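Long-range contacts in probable intron-encoded endonuclease 1 (Wickerhamomyces canadensis, PDB 6X1J), which cuts DNA as a homing endonuclease of the LAGLIDADG family and takes part in the homing of a mitochondrial 21S rRNA gene intron: residues K159-V164 with I203-Y208; K23-Q28 with Q105-K110; W65-Y70 with P221-K226. All coordinates share one frame; numbering follows the deposited sequence. Where two conformers were deposited one is given.

Contact 1 (K159-V164 with I203-Y208)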
loop_
_atom_site.group_PDB
_atom_site.type_symbol
_atom_site.label_atom_id
_atom_site.label_comp_id
_atom_site.label_asym_id
_atom_site.label_seq_id
_atom_site.Cartn_x
_atom_site.Cartn_y
_atom_site.Cartn_z
ATOM N N LYS A 159 15.058 -21.330 10.856
ATOM C CA LYS A 159 15.355 -20.462 12.021
ATOM C C LYS A 159 15.744 -19.079 11.483
ATOM O O LYS A 159 16.028 -18.197 12.292
ATOM C CB LYS A 159 16.408 -21.170 12.879
ATOM C CG LYS A 159 15.961 -22.527 13.428
ATOM C CD LYS A 159 15.357 -22.448 14.822
ATOM C CE LYS A 159 14.566 -23.677 15.232
ATOM N NZ LYS A 159 14.298 -23.708 16.698
ATOM N N ASN A 160 15.882 -18.950 10.168
ATOM C CA ASN A 160 16.308 -17.681 9.522
ATOM C C ASN A 160 15.061 -16.824 9.303
ATOM O O ASN A 160 14.329 -17.114 8.341
ATOM C CB ASN A 160 16.978 -17.892 8.169
ATOM C CG ASN A 160 17.570 -16.634 7.563
ATOM O OD1 ASN A 160 17.535 -15.536 8.166
ATOM N ND2 ASN A 160 18.139 -16.811 6.370
ATOM N N LYS A 161 14.883 -15.795 10.130
ATOM C CA LYS A 161 13.690 -14.885 10.101
ATOM C C LYS A 161 13.990 -13.575 9.353
ATOM O O LYS A 161 13.279 -12.534 9.611
ATOM C CB LYS A 161 13.280 -14.573 11.539
ATOM C CG LYS A 161 12.916 -15.793 12.362
ATOM C CD LYS A 161 12.611 -15.475 13.812
ATOM C CE LYS A 161 12.317 -16.728 14.609
ATOM N NZ LYS A 161 11.309 -16.506 15.669
ATOM N N SER A 162 14.986 -13.590 8.455
ATOM C CA SER A 162 15.210 -12.527 7.450
ATOM C C SER A 162 13.909 -12.289 6.656
ATOM O O SER A 162 13.160 -13.244 6.361
ATOM C CB SER A 162 16.382 -12.864 6.573
ATOM O OG SER A 162 17.582 -12.853 7.347
ATOM N N LEU A 163 13.616 -11.020 6.384
ATOM C CA LEU A 163 12.435 -10.553 5.623
ATOM C C LEU A 163 12.884 -9.710 4.430
ATOM O O LEU A 163 14.038 -9.335 4.359
ATOM C CB LEU A 163 11.556 -9.731 6.560
ATOM C CG LEU A 163 11.045 -10.495 7.777
ATOM C CD1 LEU A 163 10.406 -9.533 8.777
ATOM C CD2 LEU A 163 10.067 -11.586 7.339
ATOM N N VAL A 164 11.957 -9.481 3.515
ATOM C CA VAL A 164 12.182 -8.760 2.244
ATOM C C VAL A 164 11.058 -7.726 2.090
ATOM O O VAL A 164 9.893 -8.029 2.483
ATOM C CB VAL A 164 12.232 -9.752 1.092
ATOM C CG1 VAL A 164 12.527 -9.067 -0.199
ATOM C CG2 VAL A 164 13.268 -10.830 1.334
ATOM N N ILE A 203 15.954 -7.539 5.131
ATOM C CA ILE A 203 15.970 -7.226 6.588
ATOM C C ILE A 203 16.549 -8.432 7.306
ATOM O O ILE A 203 15.860 -9.436 7.425
ATOM C CB ILE A 203 14.568 -6.910 7.116
ATOM C CG1 ILE A 203 13.915 -5.785 6.304
ATOM C CG2 ILE A 203 14.612 -6.621 8.628
ATOM C CD1 ILE A 203 12.407 -5.611 6.564
ATOM N N PRO A 204 17.788 -8.340 7.854
ATOM C CA PRO A 204 18.508 -9.521 8.330
ATOM C C PRO A 204 17.783 -10.076 9.557
ATOM O O PRO A 204 17.020 -9.337 10.157
ATOM C CB PRO A 204 19.874 -8.957 8.729
ATOM C CG PRO A 204 19.501 -7.555 9.230
ATOM C CD PRO A 204 18.512 -7.088 8.183
ATOM N N ASN A 205 18.075 -11.337 9.878
ATOM C CA ASN A 205 17.510 -12.092 11.010
ATOM C C ASN A 205 17.667 -11.310 12.313
ATOM O O ASN A 205 16.774 -11.402 13.181
ATOM C CB ASN A 205 18.149 -13.480 11.156
ATOM C CG ASN A 205 17.615 -14.203 12.370
ATOM O OD1 ASN A 205 16.482 -14.686 12.325
ATOM N ND2 ASN A 205 18.362 -14.195 13.477
ATOM N N LYS A 206 18.780 -10.620 12.483
ATOM C CA LYS A 206 19.052 -9.973 13.790
ATOM C C LYS A 206 18.206 -8.695 13.903
ATOM O O LYS A 206 18.129 -8.182 15.044
ATOM C CB LYS A 206 20.546 -9.696 13.937
ATOM C CG LYS A 206 21.109 -8.531 13.143
ATOM C CD LYS A 206 22.625 -8.529 13.180
ATOM C CE LYS A 206 23.249 -7.193 12.869
ATOM N NZ LYS A 206 23.021 -6.822 11.458
ATOM N N ASP A 207 17.569 -8.223 12.810
ATOM C CA ASP A 207 16.560 -7.121 12.898
ATOM C C ASP A 207 15.151 -7.661 13.184
ATOM O O ASP A 207 14.229 -6.836 13.395
ATOM C CB ASP A 207 16.509 -6.267 11.629
ATOM C CG ASP A 207 17.616 -5.245 11.568
ATOM O OD1 ASP A 207 18.224 -5.003 12.639
ATOM O OD2 ASP A 207 17.867 -4.719 10.459
ATOM N N TYR A 208 14.954 -8.977 13.252
ATOM C CA TYR A 208 13.572 -9.550 13.302
ATOM C C TYR A 208 12.780 -9.052 14.512
ATOM O O TYR A 208 11.660 -8.627 14.286
ATOM C CB TYR A 208 13.523 -11.077 13.353
ATOM C CG TYR A 208 12.103 -11.582 13.385
ATOM C CD1 TYR A 208 11.339 -11.617 12.231
ATOM C CD2 TYR A 208 11.504 -11.971 14.567
ATOM C CE1 TYR A 208 10.030 -12.069 12.245
ATOM C CE2 TYR A 208 10.189 -12.416 14.601
ATOM C CZ TYR A 208 9.448 -12.477 13.430
ATOM O OH TYR A 208 8.142 -12.900 13.433
HETATM O O HOH W 1 13.971 -9.954 9.910
#
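The Y208 ring carries K161 CD on one face, a CH-pi contact 3.9 Å from the ring centroid and displaced toward the rim, while a water lies at the ring's edge, in its plane. L163 CD1 approaches the ring obliquely, and the phenol OH is hydrogen-bonded to L227 O. The long aliphatic part of a lysine suits such a face. The amides of N160 and N205 stand 66° apart and do different work. N205 CG is anti to its backbone N (chi1 177°), and OD1 accepts K161 N at 2.9 Å. N160 OD1 bonds back to its own segment, accepting S162 OG at 2.8 Å and S162 N in an Asx turn. Beyond the turn L163 and I203 form an antiparallel hydrogen-bonded pair, with I203 N to L163 O 2.7 Å and nearly straight; their CB atoms meet, and F211 packs on both. This is the joint between the two central strands of a LAGLIDADG four-stranded sheet, where strand 198-203 gives way to helix 208-215.

Contact 2 (K23-Q28 with Q105-K110); sequences KDYKKQ and QTFEHK. With nucleotides of chain C.
Helix 20-26 lies, near its C-terminal part, against the irregular loop that follows strand 98-105, the backbones coming nearest at K26 and H109, whose CA atoms are 7.3 Å apart. K26 has the largest part in the contact. Its chain is fully extended beyond CG, each torsion near anti, and runs past the F107 ring with CE over one face, 4.0 Å from the ring centroid, a CH-pi contact. The ammonium then has two acceptors: NZ gives a hydrogen bond to E108 O at 3.1 Å and another to OP1 of DA7 of chain C at 2.8 Å. A lysine fits here because its methylenes can lie on an aromatic ring while its charge meets a phosphate. In this LAGLIDADG enzyme the loop leaving the sheet thus grips the DNA backbone together with the N-terminal helix: E108 N bonds to OP2 of the same phosphate at 3.0 Å, and K23 NZ reaches OP1 of DT6 of chain C. The E108 carboxylate is engaged through OE1 by K57 N. F107 CG occupies the crowded position between backbone N and carbonyl carbon (chi1 48°), and the ring meets Y25 rim to rim, CE2 to CE2 at 3.8 Å. H109 NE2 donates to K26 O at 3.0 Å (163°), the oxygen lying in the imidazole plane, while ND1 is hydrogen-bonded to A111 N.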
loop_
_atom_site.group_PDB
_atom_site.type_symbol
_atom_site.label_atom_id
_atom_site.label_comp_id
_atom_site.label_asym_id
_atom_site.label_seq_id
_atom_site.Cartn_x
_atom_site.Cartn_y
_atom_site.Cartn_z
ATOM N N LYS A 23 -21.076 15.262 -5.698
ATOM C CA LYS A 23 -20.202 16.460 -5.566
ATOM C C LYS A 23 -20.477 17.130 -4.215
ATOM O O LYS A 23 -19.498 17.573 -3.566
ATOM C CB LYS A 23 -20.389 17.446 -6.713
ATOM C CG LYS A 23 -20.377 16.800 -8.081
ATOM C CD LYS A 23 -20.132 17.755 -9.198
ATOM C CE LYS A 23 -20.413 17.065 -10.509
ATOM N NZ LYS A 23 -19.626 17.634 -11.620
ATOM N N ASP A 24 -21.746 17.188 -3.798
ATOM C CA ASP A 24 -22.131 17.776 -2.488
ATOM C C ASP A 24 -21.591 16.890 -1.351
ATOM O O ASP A 24 -21.121 17.448 -0.362
ATOM C CB ASP A 24 -23.646 18.027 -2.419
ATOM C CG ASP A 24 -24.117 19.215 -3.252
ATOM O OD1 ASP A 24 -23.269 20.088 -3.583
ATOM O OD2 ASP A 24 -25.328 19.276 -3.560
ATOM N N TYR A 25 -21.672 15.556 -1.474
ATOM C CA TYR A 25 -21.111 14.583 -0.492
ATOM C C TYR A 25 -19.599 14.836 -0.268
ATOM O O TYR A 25 -19.180 14.885 0.927
ATOM C CB TYR A 25 -21.405 13.138 -0.925
ATOM C CG TYR A 25 -20.741 12.079 -0.070
ATOM C CD1 TYR A 25 -21.264 11.711 1.165
ATOM C CD2 TYR A 25 -19.567 11.457 -0.486
ATOM C CE1 TYR A 25 -20.654 10.746 1.952
ATOM C CE2 TYR A 25 -18.946 10.490 0.287
ATOM C CZ TYR A 25 -19.488 10.136 1.512
ATOM O OH TYR A 25 -18.876 9.178 2.271
ATOM N N LYS A 26 -18.823 15.053 -1.346
ATOM C CA LYS A 26 -17.333 15.251 -1.304
ATOM C C LYS A 26 -16.901 16.404 -0.397
ATOM O O LYS A 26 -15.857 16.255 0.259
ATOM C CB LYS A 26 -16.781 15.506 -2.696
ATOM C CG LYS A 26 -16.858 14.259 -3.544
ATOM C CD LYS A 26 -16.290 14.466 -4.897
ATOM C CE LYS A 26 -16.573 13.247 -5.728
ATOM N NZ LYS A 26 -15.852 13.282 -7.005
ATOM N N LYS A 27 -17.653 17.507 -0.349
ATOM C CA LYS A 27 -17.265 18.700 0.452
ATOM C C LYS A 27 -17.368 18.368 1.948
ATOM O O LYS A 27 -16.947 19.198 2.785
ATOM C CB LYS A 27 -18.167 19.904 0.168
ATOM C CG LYS A 27 -18.555 20.149 -1.285
ATOM C CD LYS A 27 -19.263 21.492 -1.442
ATOM C CE LYS A 27 -20.010 21.649 -2.745
ATOM N NZ LYS A 27 -19.159 21.272 -3.898
ATOM N N GLN A 28 -17.910 17.202 2.304
ATOM C CA GLN A 28 -17.971 16.761 3.725
ATOM C C GLN A 28 -16.551 16.359 4.171
ATOM O O GLN A 28 -16.358 16.096 5.397
ATOM C CB GLN A 28 -19.021 15.651 3.908
ATOM C CG GLN A 28 -20.456 16.155 4.048
ATOM C CD GLN A 28 -21.541 15.184 3.635
ATOM O OE1 GLN A 28 -22.729 15.505 3.654
ATOM N NE2 GLN A 28 -21.151 13.996 3.210
ATOM N N GLN A 105 -12.539 0.931 -5.717
ATOM C CA GLN A 105 -12.035 2.255 -6.175
ATOM C C GLN A 105 -12.487 3.334 -5.185
ATOM O O GLN A 105 -13.646 3.235 -4.690
ATOM C CB GLN A 105 -12.595 2.604 -7.561
ATOM C CG GLN A 105 -12.140 1.675 -8.679
ATOM C CD GLN A 105 -12.834 0.328 -8.706
ATOM O OE1 GLN A 105 -13.967 0.162 -8.231
ATOM N NE2 GLN A 105 -12.137 -0.656 -9.265
ATOM N N THR A 106 -11.662 4.341 -4.933
ATOM C CA THR A 106 -12.187 5.615 -4.365
ATOM C C THR A 106 -12.746 6.354 -5.564
ATOM O O THR A 106 -12.346 6.003 -6.694
ATOM C CB THR A 106 -11.148 6.513 -3.693
ATOM O OG1 THR A 106 -10.345 7.020 -4.763
ATOM C CG2 THR A 106 -10.305 5.773 -2.676
ATOM N N PHE A 107 -13.602 7.342 -5.332
ATOM C CA PHE A 107 -13.845 8.396 -6.351
ATOM C C PHE A 107 -12.620 9.335 -6.386
ATOM O O PHE A 107 -11.837 9.331 -5.442
ATOM C CB PHE A 107 -15.178 9.112 -6.098
ATOM C CG PHE A 107 -15.440 9.582 -4.686
ATOM C CD1 PHE A 107 -14.632 10.533 -4.096
ATOM C CD2 PHE A 107 -16.552 9.138 -3.988
ATOM C CE1 PHE A 107 -14.872 10.973 -2.812
ATOM C CE2 PHE A 107 -16.814 9.594 -2.705
ATOM C CZ PHE A 107 -15.961 10.500 -2.110
ATOM N N GLU A 108 -12.505 10.170 -7.424
ATOM C CA GLU A 108 -11.570 11.336 -7.461
ATOM C C GLU A 108 -11.862 12.252 -6.273
ATOM O O GLU A 108 -13.031 12.450 -5.943
ATOM C CB GLU A 108 -11.721 12.110 -8.764
ATOM C CG GLU A 108 -11.423 11.255 -9.977
ATOM C CD GLU A 108 -11.671 11.971 -11.289
ATOM O OE1 GLU A 108 -11.876 13.221 -11.235
ATOM O OE2 GLU A 108 -11.662 11.283 -12.347
ATOM N N HIS A 109 -10.834 12.786 -5.648
ATOM C CA HIS A 109 -10.964 13.749 -4.529
ATOM C C HIS A 109 -9.602 14.388 -4.280
ATOM O O HIS A 109 -8.603 13.646 -4.185
ATOM C CB HIS A 109 -11.513 13.108 -3.263
ATOM C CG HIS A 109 -12.037 14.096 -2.273
ATOM N ND1 HIS A 109 -11.210 14.943 -1.572
ATOM C CD2 HIS A 109 -13.288 14.338 -1.816
ATOM C CE1 HIS A 109 -11.926 15.653 -0.716
ATOM N NE2 HIS A 109 -13.205 15.301 -0.840
ATOM N N LYS A 110 -9.639 15.712 -4.130
ATOM C CA LYS A 110 -8.522 16.644 -3.841
ATOM C C LYS A 110 -7.689 16.146 -2.652
ATOM O O LYS A 110 -6.510 16.396 -2.643
ATOM C CB LYS A 110 -9.154 18.020 -3.559
ATOM C CG LYS A 110 -8.192 19.171 -3.293
ATOM C CD LYS A 110 -8.908 20.480 -2.961
ATOM C CE LYS A 110 -8.292 21.686 -3.641
ATOM N NZ LYS A 110 -8.495 21.650 -5.112
ATOM P P DA C 7 -16.107 10.288 -9.596
ATOM O OP1 DA C 7 -16.751 11.365 -8.801
ATOM O OP2 DA C 7 -14.595 10.158 -9.579
ATOM O "O5'" DA C 7 -16.789 8.903 -9.203
ATOM C "C5'" DA C 7 -18.159 8.826 -8.757
ATOM C "C4'" DA C 7 -18.753 7.520 -9.228
ATOM O "O4'" DA C 7 -18.701 7.479 -10.673
ATOM C "C3'" DA C 7 -18.033 6.257 -8.742
ATOM O "O3'" DA C 7 -19.008 5.350 -8.176
ATOM C "C2'" DA C 7 -17.221 5.829 -9.958
ATOM C "C1'" DA C 7 -18.039 6.320 -11.142
ATOM N N9 DA C 7 -17.237 6.725 -12.295
ATOM C C8 DA C 7 -16.143 7.553 -12.244
ATOM N N7 DA C 7 -15.594 7.773 -13.414
ATOM C C5 DA C 7 -16.383 7.049 -14.296
ATOM C C6 DA C 7 -16.338 6.894 -15.690
ATOM N N6 DA C 7 -15.417 7.469 -16.462
ATOM N N1 DA C 7 -17.268 6.104 -16.272
ATOM C C2 DA C 7 -18.196 5.536 -15.491
ATOM N N3 DA C 7 -18.355 5.624 -14.168
ATOM C C4 DA C 7 -17.408 6.410 -13.624
ATOM P P DT C 6 -16.113 16.019 -12.239
ATOM O OP1 DT C 6 -16.805 16.368 -10.969
ATOM O OP2 DT C 6 -14.676 16.358 -12.481
ATOM O "O5'" DT C 6 -16.314 14.452 -12.386
ATOM C "C5'" DT C 6 -17.531 13.810 -11.945
ATOM C "C4'" DT C 6 -17.455 12.343 -12.298
ATOM O "O4'" DT C 6 -17.535 12.129 -13.731
ATOM C "C3'" DT C 6 -16.187 11.608 -11.840
ATOM O "O3'" DT C 6 -16.530 10.419 -11.139
ATOM C "C2'" DT C 6 -15.452 11.291 -13.128
ATOM C "C1'" DT C 6 -16.626 11.093 -14.057
ATOM N N1 DT C 6 -16.399 11.104 -15.515
ATOM C C2 DT C 6 -17.262 10.338 -16.259
ATOM O O2 DT C 6 -18.177 9.698 -15.763
ATOM N N3 DT C 6 -17.022 10.348 -17.609
ATOM C C4 DT C 6 -16.006 11.004 -18.271
ATOM O O4 DT C 6 -15.907 10.902 -19.493
ATOM C C5 DT C 6 -15.130 11.791 -17.426
ATOM C C7 DT C 6 -14.001 12.546 -18.050
ATOM C C6 DT C 6 -15.371 11.803 -16.107
#

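Contact 3 (W65-Y70 with P221-K226); sequences WKNKAY and PEMKYK. With nucleotides of chain B; nucleotides of chain C.
K66 NZ gives a hydrogen bond of 2.6 Å to OP2 of DA13 of chain B. K66 N binds the next phosphate, 2.8 Å from OP2 of DA14 of chain B (169°); only the NZ bond asks for a basic side chain. The protein contact is apolar. The M223 bend at chi2 (-56°) sets SD obliquely to the Y70 ring, 5.2 Å from its centroid, as a Met-aromatic contact, and the methyl CE beyond it lies 3.5 Å from Y70 CB and equally near CG. The same methyl lies 3.8 Å from N67 CB, the two side chains reaching toward each other tip to tip; a flexible thioether suits this double approach. Beside it the small A69 CB touches E222 CG at 3.6 Å. Y70 OH is hydrogen-bonded to D147 OD1, and the ring edge lies over the W65 indole, whose NE1 is hydrogen-bonded to D47 OD2. An alanine in place of Y70 would probably leave D147 without this hydrogen bond and open a gap between M223 and W65. D47 and D147 bind potassium; with M223 packed on Y70 from outside, Y70 and W65 are thus second-shell residues at the metal-binding centre of a LAGLIDADG endonuclease.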
loop_
_atom_site.group_PDB
_atom_site.type_symbol
_atom_site.label_atom_id
_atom_site.label_comp_id
_atom_site.label_asym_id
_atom_site.label_seq_id
_atom_site.Cartn_x
_atom_site.Cartn_y
_atom_site.Cartn_z
ATOM N N TRP A 65 -6.544 -6.772 -4.803
ATOM C CA TRP A 65 -5.861 -7.805 -3.985
ATOM C C TRP A 65 -6.503 -9.171 -4.234
ATOM O O TRP A 65 -7.698 -9.222 -4.571
ATOM C CB TRP A 65 -5.860 -7.443 -2.488
ATOM C CG TRP A 65 -4.879 -6.364 -2.119
ATOM C CD1 TRP A 65 -3.517 -6.492 -2.025
ATOM C CD2 TRP A 65 -5.173 -4.996 -1.758
ATOM N NE1 TRP A 65 -2.949 -5.308 -1.643
ATOM C CE2 TRP A 65 -3.931 -4.364 -1.482
ATOM C CE3 TRP A 65 -6.344 -4.235 -1.647
ATOM C CZ2 TRP A 65 -3.843 -3.023 -1.097
ATOM C CZ3 TRP A 65 -6.258 -2.914 -1.255
ATOM C CH2 TRP A 65 -5.018 -2.313 -1.005
ATOM N N LYS A 66 -5.710 -10.225 -4.037
ATOM C CA LYS A 66 -6.163 -11.632 -3.905
ATOM C C LYS A 66 -6.927 -11.795 -2.603
ATOM O O LYS A 66 -7.961 -12.408 -2.653
ATOM C CB LYS A 66 -4.961 -12.585 -3.887
ATOM C CG LYS A 66 -5.302 -14.070 -3.862
ATOM C CD LYS A 66 -4.072 -14.974 -3.767
ATOM C CE LYS A 66 -4.448 -16.435 -3.915
ATOM N NZ LYS A 66 -4.696 -16.768 -5.343
ATOM N N ASN A 67 -6.410 -11.282 -1.481
ATOM C CA ASN A 67 -6.975 -11.546 -0.141
ATOM C C ASN A 67 -8.242 -10.699 0.105
ATOM O O ASN A 67 -8.193 -9.475 0.093
ATOM C CB ASN A 67 -5.883 -11.358 0.887
ATOM C CG ASN A 67 -6.281 -11.844 2.263
ATOM O OD1 ASN A 67 -5.581 -12.659 2.855
ATOM N ND2 ASN A 67 -7.367 -11.324 2.802
ATOM N N LYS A 68 -9.353 -11.346 0.409
ATOM C CA LYS A 68 -10.675 -10.699 0.556
ATOM C C LYS A 68 -10.706 -9.931 1.863
ATOM O O LYS A 68 -11.196 -8.779 1.901
ATOM C CB LYS A 68 -11.770 -11.769 0.551
ATOM C CG LYS A 68 -13.210 -11.256 0.605
ATOM C CD LYS A 68 -14.238 -12.399 0.523
ATOM C CE LYS A 68 -15.667 -11.925 0.328
ATOM N NZ LYS A 68 -16.272 -11.651 1.644
ATOM N N ALA A 69 -10.266 -10.544 2.939
ATOM C CA ALA A 69 -10.298 -9.867 4.248
ATOM C C ALA A 69 -9.449 -8.598 4.141
ATOM O O ALA A 69 -9.874 -7.597 4.685
ATOM C CB ALA A 69 -9.859 -10.796 5.324
ATOM N N TYR A 70 -8.337 -8.613 3.381
ATOM C CA TYR A 70 -7.393 -7.460 3.331
ATOM C C TYR A 70 -8.024 -6.266 2.602
ATOM O O TYR A 70 -8.020 -5.154 3.172
ATOM C CB TYR A 70 -6.041 -7.827 2.703
ATOM C CG TYR A 70 -5.020 -6.712 2.791
ATOM C CD1 TYR A 70 -4.716 -6.122 4.011
ATOM C CD2 TYR A 70 -4.355 -6.235 1.671
ATOM C CE1 TYR A 70 -3.786 -5.098 4.116
ATOM C CE2 TYR A 70 -3.424 -5.211 1.764
ATOM C CZ TYR A 70 -3.136 -4.637 2.986
ATOM O OH TYR A 70 -2.220 -3.619 3.087
ATOM N N PRO A 221 -5.191 -9.930 11.344
ATOM C CA PRO A 221 -5.007 -11.360 11.607
ATOM C C PRO A 221 -4.759 -12.192 10.352
ATOM O O PRO A 221 -3.991 -13.110 10.424
ATOM C CB PRO A 221 -6.326 -11.752 12.295
ATOM C CG PRO A 221 -6.824 -10.455 12.929
ATOM C CD PRO A 221 -6.456 -9.401 11.902
ATOM N N GLU A 222 -5.331 -11.822 9.220
ATOM C CA GLU A 222 -5.214 -12.608 7.961
ATOM C C GLU A 222 -3.877 -12.291 7.271
ATOM O O GLU A 222 -3.587 -12.914 6.191
ATOM C CB GLU A 222 -6.375 -12.303 7.005
ATOM C CG GLU A 222 -7.766 -12.640 7.568
ATOM C CD GLU A 222 -8.346 -11.713 8.645
ATOM O OE1 GLU A 222 -7.885 -10.526 8.766
ATOM O OE2 GLU A 222 -9.255 -12.179 9.390
ATOM N N MET A 223 -3.092 -11.346 7.802
ATOM C CA MET A 223 -1.761 -11.037 7.187
ATOM C C MET A 223 -0.581 -11.389 8.122
ATOM O O MET A 223 0.619 -11.205 7.723
ATOM C CB MET A 223 -1.732 -9.566 6.738
ATOM C CG MET A 223 -2.644 -9.297 5.537
ATOM S SD MET A 223 -2.268 -10.349 4.133
ATOM C CE MET A 223 -3.048 -9.571 2.724
ATOM N N LYS A 224 -0.831 -11.926 9.301
ATOM C CA LYS A 224 0.284 -12.218 10.243
ATOM C C LYS A 224 1.227 -13.261 9.632
ATOM O O LYS A 224 2.406 -13.245 9.996
ATOM C CB LYS A 224 -0.210 -12.775 11.569
ATOM C CG LYS A 224 -1.075 -11.829 12.363
ATOM C CD LYS A 224 -0.281 -10.865 13.182
ATOM C CE LYS A 224 -1.102 -10.253 14.300
ATOM N NZ LYS A 224 -0.831 -8.802 14.421
ATOM N N TYR A 225 0.740 -14.084 8.699
ATOM C CA TYR A 225 1.508 -15.214 8.141
ATOM C C TYR A 225 2.771 -14.710 7.424
ATOM O O TYR A 225 3.736 -15.507 7.294
ATOM C CB TYR A 225 0.656 -16.059 7.200
ATOM C CG TYR A 225 0.432 -15.462 5.849
ATOM C CD1 TYR A 225 -0.640 -14.615 5.633
ATOM C CD2 TYR A 225 1.290 -15.731 4.793
ATOM C CE1 TYR A 225 -0.868 -14.068 4.382
ATOM C CE2 TYR A 225 1.080 -15.179 3.538
ATOM C CZ TYR A 225 -0.002 -14.333 3.335
ATOM O OH TYR A 225 -0.235 -13.765 2.111
ATOM N N LYS A 226 2.790 -13.456 6.957
ATOM C CA LYS A 226 3.934 -12.929 6.154
ATOM C C LYS A 226 5.121 -12.741 7.090
ATOM O O LYS A 226 6.234 -12.710 6.598
ATOM C CB LYS A 226 3.588 -11.613 5.451
ATOM C CG LYS A 226 2.575 -11.722 4.325
ATOM C CD LYS A 226 2.508 -10.485 3.472
ATOM C CE LYS A 226 3.307 -10.662 2.209
ATOM N NZ LYS A 226 3.090 -9.560 1.248
ATOM P P DA B 14 -1.704 -9.312 -4.271
ATOM O OP1 DA B 14 -0.791 -8.778 -3.219
ATOM O OP2 DA B 14 -2.898 -10.055 -3.708
ATOM O "O5'" DA B 14 -2.176 -8.252 -5.362
ATOM C "C5'" DA B 14 -1.603 -6.935 -5.528
ATOM C "C4'" DA B 14 -0.431 -6.981 -6.481
ATOM O "O4'" DA B 14 -0.778 -7.726 -7.687
ATOM C "C3'" DA B 14 0.104 -5.636 -6.956
ATOM O "O3'" DA B 14 1.494 -5.899 -7.177
ATOM C "C2'" DA B 14 -0.543 -5.494 -8.325
ATOM C "C1'" DA B 14 -0.532 -6.927 -8.823
ATOM N N9 DA B 14 -1.510 -7.293 -9.838
ATOM C C8 DA B 14 -2.785 -7.763 -9.643
ATOM N N7 DA B 14 -3.431 -8.007 -10.757
ATOM C C5 DA B 14 -2.527 -7.659 -11.750
ATOM C C6 DA B 14 -2.609 -7.677 -13.149
ATOM N N6 DA B 14 -3.671 -8.111 -13.822
ATOM N N1 DA B 14 -1.536 -7.253 -13.846
ATOM C C2 DA B 14 -0.468 -6.818 -13.173
ATOM N N3 DA B 14 -0.268 -6.761 -11.860
ATOM C C4 DA B 14 -1.349 -7.200 -11.197
ATOM P P DA B 13 -2.068 -15.798 -7.181
ATOM O OP1 DA B 13 -1.491 -16.539 -6.013
ATOM O OP2 DA B 13 -3.488 -15.885 -7.514
ATOM O "O5'" DA B 13 -1.788 -14.238 -6.966
ATOM C "C5'" DA B 13 -0.639 -13.792 -6.253
ATOM C "C4'" DA B 13 -0.461 -12.298 -6.419
ATOM O "O4'" DA B 13 -0.398 -11.910 -7.816
ATOM C "C3'" DA B 13 -1.553 -11.426 -5.812
ATOM O "O3'" DA B 13 -0.915 -10.296 -5.203
ATOM C "C2'" DA B 13 -2.390 -11.040 -7.012
ATOM C "C1'" DA B 13 -1.341 -10.890 -8.079
ATOM N N9 DA B 13 -1.802 -11.056 -9.462
ATOM C C8 DA B 13 -2.987 -11.564 -9.935
ATOM N N7 DA B 13 -3.084 -11.547 -11.246
ATOM C C5 DA B 13 -1.871 -11.025 -11.662
ATOM C C6 DA B 13 -1.337 -10.766 -12.933
ATOM N N6 DA B 13 -1.975 -11.018 -14.079
ATOM N N1 DA B 13 -0.102 -10.223 -12.993
ATOM C C2 DA B 13 0.542 -9.954 -11.853
ATOM N N3 DA B 13 0.137 -10.134 -10.603
ATOM C C4 DA B 13 -1.072 -10.715 -10.575
ATOM P P DC C 18 4.393 -13.789 -0.203
ATOM O OP1 DC C 18 3.004 -13.912 0.319
ATOM O OP2 DC C 18 5.489 -13.536 0.769
ATOM O "O5'" DC C 18 4.820 -15.132 -0.948
ATOM C "C5'" DC C 18 4.057 -15.605 -2.025
ATOM C "C4'" DC C 18 4.812 -16.696 -2.737
ATOM O "O4'" DC C 18 5.930 -16.154 -3.473
ATOM C "C3'" DC C 18 5.364 -17.856 -1.904
ATOM O "O3'" DC C 18 4.655 -19.051 -2.204
ATOM C "C2'" DC C 18 6.860 -17.862 -2.224
ATOM C "C1'" DC C 18 6.935 -17.137 -3.551
ATOM N N1 DC C 18 8.203 -16.453 -3.854
ATOM C C2 DC C 18 8.868 -16.736 -5.050
ATOM O O2 DC C 18 8.379 -17.562 -5.837
ATOM N N3 DC C 18 10.039 -16.121 -5.311
ATOM C C4 DC C 18 10.522 -15.214 -4.460
ATOM N N4 DC C 18 11.669 -14.600 -4.782
ATOM C C5 DC C 18 9.850 -14.887 -3.249
ATOM C C6 DC C 18 8.693 -15.509 -2.999
#

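In the fold
Contacts 1 and 2 lie on opposite sides of the chain's centre, yet occupy comparable places: each involves the exit of the last strand of a four-stranded sheet, 198-203 or 98-105, toward a helix. Contact 1 is partly buried and combines one backbone bridge inside a sheet with side-chain packing and an asparagine bond; contact 2 is buried and joins the N-terminal helix to the loop by side chains and a shared phosphate. Contact 3 is the most central and partly buried, tying the start of helix 68-77 to the C-terminal loop by apolar packing. It touches contact 1 where L163 CD2 packs on K226 O, but stays about 9 Å from contact 2 at the nearest atoms.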